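Local atomic coordinates of NAD-dependent benzaldehyde dehydrogenase (Legionella pneumophila, PDB entry 3RHE), a protein that is probably a member of the glyoxalase/bleomycin-resistance (VOC) superfamily, described as an NAD-dependent benzaldehyde dehydrogenase but of unconfirmed activity. Residues A[9-14]-A[51-56]; A[73-78]-A[118-123]. One frame throughout, in Å; residues are numbered along the deposited sequence.

Both contacts are parallel strand pairings in one mixed sheet of a glyoxalase/bleomycin-resistance-type fold. Helix 17-28 lies between the strands of contact 1 in the chain, and helix 78-90 between those of contact 2, which opens only after contact 1 has closed. The contact centres lie about 16 Å apart, and strands 8-14 and 69-74, neighbours in the sheet and antiparallel, bridge them. On the face carrying Leu11, Trp53 and Phe121 the contacts touch directly: Leu9 CD2 packs 3.8 Å from Phe121 CZ, and Trp53 CZ3 packs 3.8 Å from NH2 of Arg119, whose guanidinium is salt-bridged to Glu70. In VOC relatives the concave face of such a curled sheet commonly forms the ligand pocket.

Contact 1. Residues A[9-14]-A[51-56]; sequences LVLFYV and GLWAQE
Strands 9-14 and 51-54 run parallel, their axes coming within 4.6 Å and turned 34° against each other, with Leu11 opposite Gly51 and Tyr13 opposite Trp53. The backbone bonds zigzag: Gly51 N gives to Val10 O at 2.7 Å, Phe12 N to Gly51 O, Trp53 N to Phe12 O, and Val14 N to Trp53 O. A fifth, from Gln55 N to Val14 O at 2.8 Å, carries the pairing into the 3-10 turn. On one face Leu11, Tyr13 and Trp53 gather. The indole, with CG anti to the backbone N (chi1 -162°), turns its six-membered ring toward the first strand: CE3 meets Leu11 CG at 4.2 Å and Tyr13 CE1 at 4.4 Å. Gly51 adds no side chain here, and Leu11 CD1 settles 3.9 Å from its CA. On the other face Leu52 CD2 reaches Phe12 CB at 4.0 Å. From the end of the strand, Val14 CG1 crosses to CB and CD2 of Leu52. Tyr13 OH bonds to Glu70 and Arg117, and Phe39 meets the Trp53 ring edge-to-face. Helix 17-28 covers the Phe12-Leu52 face through Tyr24, with Ser20 against Val14, while strand 69-74 pairs antiparallel along the far edge of strand 8-14.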
loop_
_atom_site.group_PDB
_atom_site.type_symbol
_atom_site.label_atom_id
_atom_site.label_comp_id
_atom_site.label_asym_id
_atom_site.label_seq_id
_atom_site.Cartn_x
_atom_site.Cartn_y
_atom_site.Cartn_z
ATOM N N LEU A 9 -0.423 6.885 0.914
ATOM C CA LEU A 9 -0.346 5.900 1.968
ATOM C C LEU A 9 1.007 5.207 1.926
ATOM O O LEU A 9 1.396 4.635 0.912
ATOM C CB LEU A 9 -1.488 4.895 1.820
ATOM C CG LEU A 9 -1.479 3.605 2.648
ATOM C CD1 LEU A 9 -1.550 3.886 4.157
ATOM C CD2 LEU A 9 -2.648 2.721 2.198
ATOM N N VAL A 10 1.723 5.272 3.038
ATOM C CA VAL A 10 2.991 4.569 3.176
ATOM C C VAL A 10 2.680 3.174 3.702
ATOM O O VAL A 10 1.997 3.028 4.705
ATOM C CB VAL A 10 3.928 5.326 4.134
ATOM C CG1 VAL A 10 5.249 4.565 4.336
ATOM C CG2 VAL A 10 4.185 6.728 3.594
ATOM N N LEU A 11 3.157 2.152 3.003
ATOM C CA LEU A 11 2.879 0.774 3.361
ATOM C C LEU A 11 4.156 0.092 3.828
ATOM O O LEU A 11 5.113 -0.011 3.080
ATOM C CB LEU A 11 2.313 0.012 2.152
ATOM C CG LEU A 11 0.842 -0.361 1.967
ATOM C CD1 LEU A 11 -0.107 0.307 2.940
ATOM C CD2 LEU A 11 0.420 -0.159 0.496
ATOM N N PHE A 12 4.163 -0.372 5.070
ATOM C CA PHE A 12 5.278 -1.141 5.596
ATOM C C PHE A 12 4.914 -2.627 5.585
ATOM O O PHE A 12 3.882 -3.023 6.136
ATOM C CB PHE A 12 5.589 -0.697 7.037
ATOM C CG PHE A 12 6.485 0.519 7.130
ATOM C CD1 PHE A 12 6.865 1.218 5.989
ATOM C CD2 PHE A 12 6.925 0.973 8.357
ATOM C CE1 PHE A 12 7.690 2.353 6.080
ATOM C CE2 PHE A 12 7.746 2.097 8.457
ATOM C CZ PHE A 12 8.126 2.783 7.315
ATOM N N TYR A 13 5.756 -3.444 4.964
ATOM C CA TYR A 13 5.629 -4.887 5.101
ATOM C C TYR A 13 6.082 -5.269 6.517
ATOM O O TYR A 13 7.173 -4.892 6.931
ATOM C CB TYR A 13 6.492 -5.614 4.067
ATOM C CG TYR A 13 6.176 -5.282 2.612
ATOM C CD1 TYR A 13 4.992 -4.645 2.252
ATOM C CD2 TYR A 13 7.061 -5.643 1.591
ATOM C CE1 TYR A 13 4.706 -4.347 0.906
ATOM C CE2 TYR A 13 6.784 -5.358 0.247
ATOM C CZ TYR A 13 5.605 -4.719 -0.088
ATOM O OH TYR A 13 5.335 -4.449 -1.423
ATOM N N VAL A 14 5.242 -5.999 7.253
ATOM C CA VAL A 14 5.585 -6.438 8.605
ATOM C C VAL A 14 5.397 -7.953 8.822
ATOM O O VAL A 14 4.479 -8.576 8.259
ATOM C CB VAL A 14 4.780 -5.676 9.688
ATOM C CG1 VAL A 14 5.030 -4.175 9.601
ATOM C CG2 VAL A 14 3.277 -5.996 9.602
ATOM N N GLY A 51 0.313 2.379 6.742
ATOM C CA GLY A 51 -0.226 1.035 6.809
ATOM C C GLY A 51 0.812 -0.030 7.141
ATOM O O GLY A 51 1.947 -0.025 6.638
ATOM N N LEU A 52 0.411 -0.959 8.002
ATOM C CA LEU A 52 1.237 -2.098 8.367
ATOM C C LEU A 52 0.570 -3.362 7.810
ATOM O O LEU A 52 -0.517 -3.736 8.247
ATOM C CB LEU A 52 1.369 -2.187 9.885
ATOM C CG LEU A 52 1.778 -0.885 10.592
ATOM C CD1 LEU A 52 1.625 -1.024 12.118
ATOM C CD2 LEU A 52 3.212 -0.460 10.211
ATOM N N TRP A 53 1.242 -4.017 6.870
ATOM C CA TRP A 53 0.649 -5.081 6.071
ATOM C C TRP A 53 1.446 -6.389 6.187
ATOM O O TRP A 53 2.663 -6.421 5.943
ATOM C CB TRP A 53 0.577 -4.586 4.617
ATOM C CG TRP A 53 -0.360 -5.309 3.697
ATOM C CD1 TRP A 53 -1.360 -6.188 4.035
ATOM C CD2 TRP A 53 -0.405 -5.177 2.269
ATOM N NE1 TRP A 53 -2.008 -6.631 2.889
ATOM C CE2 TRP A 53 -1.441 -6.021 1.798
ATOM C CE3 TRP A 53 0.343 -4.438 1.340
ATOM C CZ2 TRP A 53 -1.747 -6.140 0.441
ATOM C CZ3 TRP A 53 0.036 -4.564 -0.015
ATOM C CH2 TRP A 53 -1.000 -5.411 -0.447
ATOM N N ALA A 54 0.762 -7.462 6.585
ATOM C CA ALA A 54 1.406 -8.760 6.765
ATOM C C ALA A 54 2.195 -9.181 5.527
ATOM O O ALA A 54 1.647 -9.285 4.430
ATOM C CB ALA A 54 0.388 -9.842 7.157
ATOM N N GLN A 55 3.482 -9.434 5.734
ATOM C CA GLN A 55 4.418 -9.736 4.657
ATOM C C GLN A 55 3.933 -10.900 3.792
ATOM O O GLN A 55 4.136 -10.916 2.575
ATOM C CB GLN A 55 5.788 -10.056 5.254
ATOM C CG GLN A 55 6.954 -9.941 4.293
ATOM C CD GLN A 55 8.300 -10.056 5.004
ATOM O OE1 GLN A 55 9.358 -9.978 4.372
ATOM N NE2 GLN A 55 8.263 -10.242 6.327
ATOM N N GLU A 56 3.274 -11.860 4.426
ATOM C CA GLU A 56 2.816 -13.059 3.741
ATOM C C GLU A 56 1.658 -12.771 2.789
ATOM O O GLU A 56 1.365 -13.565 1.899
ATOM C CB GLU A 56 2.418 -14.128 4.768
ATOM C CG GLU A 56 1.650 -13.588 5.981
ATOM C CD GLU A 56 2.555 -13.166 7.142
ATOM O OE1 GLU A 56 2.727 -13.973 8.082
ATOM O OE2 GLU A 56 3.084 -12.033 7.134
#

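Contact 2. Residues A[73-78]-A[118-123]; sequences FQVNSN and LRIFCL
Phe73, Cys122 and Gln74 bury the most surface where the first and last strands, in chain order, of a beta-alpha-beta-beta-beta unit, the building block of the VOC fold, 69-74 and 117-123, pair in parallel. Phe73 N gives to Arg119 O at 2.7 Å, and Phe73 O accepts from Phe121 N. The third backbone bond runs from Val75 N to Phe121 O. The Phe73 ring, its CG anti to the carbonyl carbon (chi1 -50°), presents an edge to the same Arg119 carbonyl, with CD2 3.2 Å from O in the ring plane; Ile120 CD1 packs against Phe73 CB at 3.7 Å. On the other face of the sheet, Gln74 CA sits over one face of the Phe121 ring in a CH-pi contact, 4.0 Å from the centroid; CB follows past the rim, 3.4 Å from Phe121 CZ, and the extended chain carries the amide beyond it, its plane 26° from that of the ring. Arg49 holds Gln74 OE1. Beyond the paired residues the first segment turns into helix 78-90, with Ser77 as N-cap, its OG bonded to Met80 N. Cys122 packs against this turn: SG, anti to the backbone N, lies 3.4 Å from Ser77 CA. Met80, Val81 and Ile84 of the helix cover Val75, Val81 touching Cys122 too. One water joins both strands, accepting from Gln74 NE2 and Leu123 N while donating to Val75 O at 2.8 Å.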
loop_
_atom_site.group_PDB
_atom_site.type_symbol
_atom_site.label_atom_id
_atom_site.label_comp_id
_atom_site.label_asym_id
_atom_site.label_seq_id
_atom_site.Cartn_x
_atom_site.Cartn_y
_atom_site.Cartn_z
ATOM N N PHE A 73 -0.805 5.008 -3.690
ATOM C CA PHE A 73 -1.682 6.094 -4.096
ATOM C C PHE A 73 -3.092 5.521 -4.202
ATOM O O PHE A 73 -3.354 4.707 -5.080
ATOM C CB PHE A 73 -1.306 6.616 -5.491
ATOM C CG PHE A 73 0.161 6.937 -5.676
ATOM C CD1 PHE A 73 0.586 8.257 -5.794
ATOM C CD2 PHE A 73 1.111 5.927 -5.765
ATOM C CE1 PHE A 73 1.929 8.560 -5.974
ATOM C CE2 PHE A 73 2.448 6.222 -5.946
ATOM C CZ PHE A 73 2.860 7.542 -6.052
ATOM N N GLN A 74 -3.989 5.942 -3.316
ATOM C CA GLN A 74 -5.367 5.475 -3.338
ATOM C C GLN A 74 -6.187 6.351 -4.286
ATOM O O GLN A 74 -6.153 7.581 -4.184
ATOM C CB GLN A 74 -5.981 5.491 -1.939
ATOM C CG GLN A 74 -7.345 4.814 -1.880
ATOM C CD GLN A 74 -7.993 4.886 -0.505
ATOM O OE1 GLN A 74 -7.336 5.174 0.499
ATOM N NE2 GLN A 74 -9.298 4.629 -0.456
ATOM N N VAL A 75 -6.890 5.724 -5.226
ATOM C CA VAL A 75 -7.702 6.488 -6.183
ATOM C C VAL A 75 -9.176 6.104 -6.113
ATOM O O VAL A 75 -9.551 5.129 -5.451
ATOM C CB VAL A 75 -7.174 6.383 -7.653
ATOM C CG1 VAL A 75 -5.759 6.901 -7.727
ATOM C CG2 VAL A 75 -7.239 4.943 -8.157
ATOM N N ASN A 76 -9.999 6.871 -6.818
ATOM C CA ASN A 76 -11.448 6.832 -6.654
ATOM C C ASN A 76 -12.185 5.613 -7.250
ATOM O O ASN A 76 -13.256 5.228 -6.769
ATOM C CB ASN A 76 -12.055 8.144 -7.189
ATOM C CG ASN A 76 -12.117 8.189 -8.719
ATOM O OD1 ASN A 76 -11.153 8.572 -9.399
ATOM N ND2 ASN A 76 -13.261 7.809 -9.261
ATOM N N SER A 77 -11.634 5.006 -8.292
ATOM C CA SER A 77 -12.357 3.937 -8.976
ATOM C C SER A 77 -11.422 3.025 -9.741
ATOM O O SER A 77 -10.263 3.372 -9.976
ATOM C CB SER A 77 -13.371 4.536 -9.963
ATOM O OG SER A 77 -12.700 5.319 -10.938
ATOM N N ASN A 78 -11.949 1.875 -10.163
ATOM C CA ASN A 78 -11.190 0.935 -10.968
ATOM C C ASN A 78 -10.783 1.561 -12.293
ATOM O O ASN A 78 -9.688 1.316 -12.799
ATOM C CB ASN A 78 -11.994 -0.350 -11.209
ATOM C CG ASN A 78 -12.111 -1.206 -9.960
ATOM O OD1 ASN A 78 -11.729 -0.789 -8.868
ATOM N ND2 ASN A 78 -12.648 -2.410 -10.119
ATOM N N LEU A 118 5.815 1.195 -6.024
ATOM C CA LEU A 118 4.857 2.279 -6.120
ATOM C C LEU A 118 3.525 1.640 -6.497
ATOM O O LEU A 118 3.393 1.076 -7.575
ATOM C CB LEU A 118 5.292 3.243 -7.227
ATOM C CG LEU A 118 6.700 3.850 -7.105
ATOM C CD1 LEU A 118 7.007 4.713 -8.314
ATOM C CD2 LEU A 118 6.803 4.687 -5.855
ATOM N N ARG A 119 2.537 1.728 -5.616
ATOM C CA ARG A 119 1.288 1.025 -5.849
ATOM C C ARG A 119 0.117 1.967 -6.061
ATOM O O ARG A 119 -0.054 2.939 -5.323
ATOM C CB ARG A 119 0.973 0.057 -4.700
ATOM C CG ARG A 119 -0.417 -0.604 -4.810
ATOM C CD ARG A 119 -0.763 -1.452 -3.573
ATOM N NE ARG A 119 0.206 -2.521 -3.337
ATOM C CZ ARG A 119 0.186 -3.706 -3.932
ATOM N NH1 ARG A 119 -0.757 -3.992 -4.821
ATOM N NH2 ARG A 119 1.113 -4.608 -3.638
ATOM N N ILE A 120 -0.688 1.667 -7.074
ATOM C CA ILE A 120 -1.957 2.351 -7.292
ATOM C C ILE A 120 -3.058 1.368 -6.870
ATOM O O ILE A 120 -3.012 0.194 -7.236
ATOM C CB ILE A 120 -2.178 2.696 -8.802
ATOM C CG1 ILE A 120 -1.036 3.551 -9.383
ATOM C CG2 ILE A 120 -3.530 3.375 -9.015
ATOM C CD1 ILE A 120 -0.884 4.903 -8.764
ATOM N N PHE A 121 -4.042 1.825 -6.110
ATOM C CA PHE A 121 -5.161 0.945 -5.770
ATOM C C PHE A 121 -6.461 1.706 -5.581
ATOM O O PHE A 121 -6.468 2.880 -5.201
ATOM C CB PHE A 121 -4.866 0.117 -4.514
ATOM C CG PHE A 121 -4.842 0.929 -3.245
ATOM C CD1 PHE A 121 -5.937 0.954 -2.395
ATOM C CD2 PHE A 121 -3.726 1.686 -2.910
ATOM C CE1 PHE A 121 -5.922 1.711 -1.230
ATOM C CE2 PHE A 121 -3.708 2.452 -1.744
ATOM C CZ PHE A 121 -4.812 2.455 -0.903
ATOM N N CYS A 122 -7.557 1.016 -5.874
ATOM C CA CYS A 122 -8.893 1.457 -5.508
ATOM C C CYS A 122 -9.482 0.392 -4.583
ATOM O O CYS A 122 -9.510 -0.791 -4.932
ATOM C CB CYS A 122 -9.776 1.580 -6.757
ATOM S SG CYS A 122 -11.491 2.003 -6.367
ATOM N N LEU A 123 -9.952 0.797 -3.410
ATOM C CA LEU A 123 -10.529 -0.167 -2.463
ATOM C C LEU A 123 -11.916 -0.643 -2.887
ATOM O O LEU A 123 -12.707 0.145 -3.399
ATOM C CB LEU A 123 -10.630 0.451 -1.065
ATOM C CG LEU A 123 -9.301 0.800 -0.400
ATOM C CD1 LEU A 123 -9.530 1.440 0.964
ATOM C CD2 LEU A 123 -8.452 -0.447 -0.280
HETATM O O HOH W 1 -10.282 3.757 -3.100
HETATM O O HOH W 2 -12.126 -1.763 -6.477
#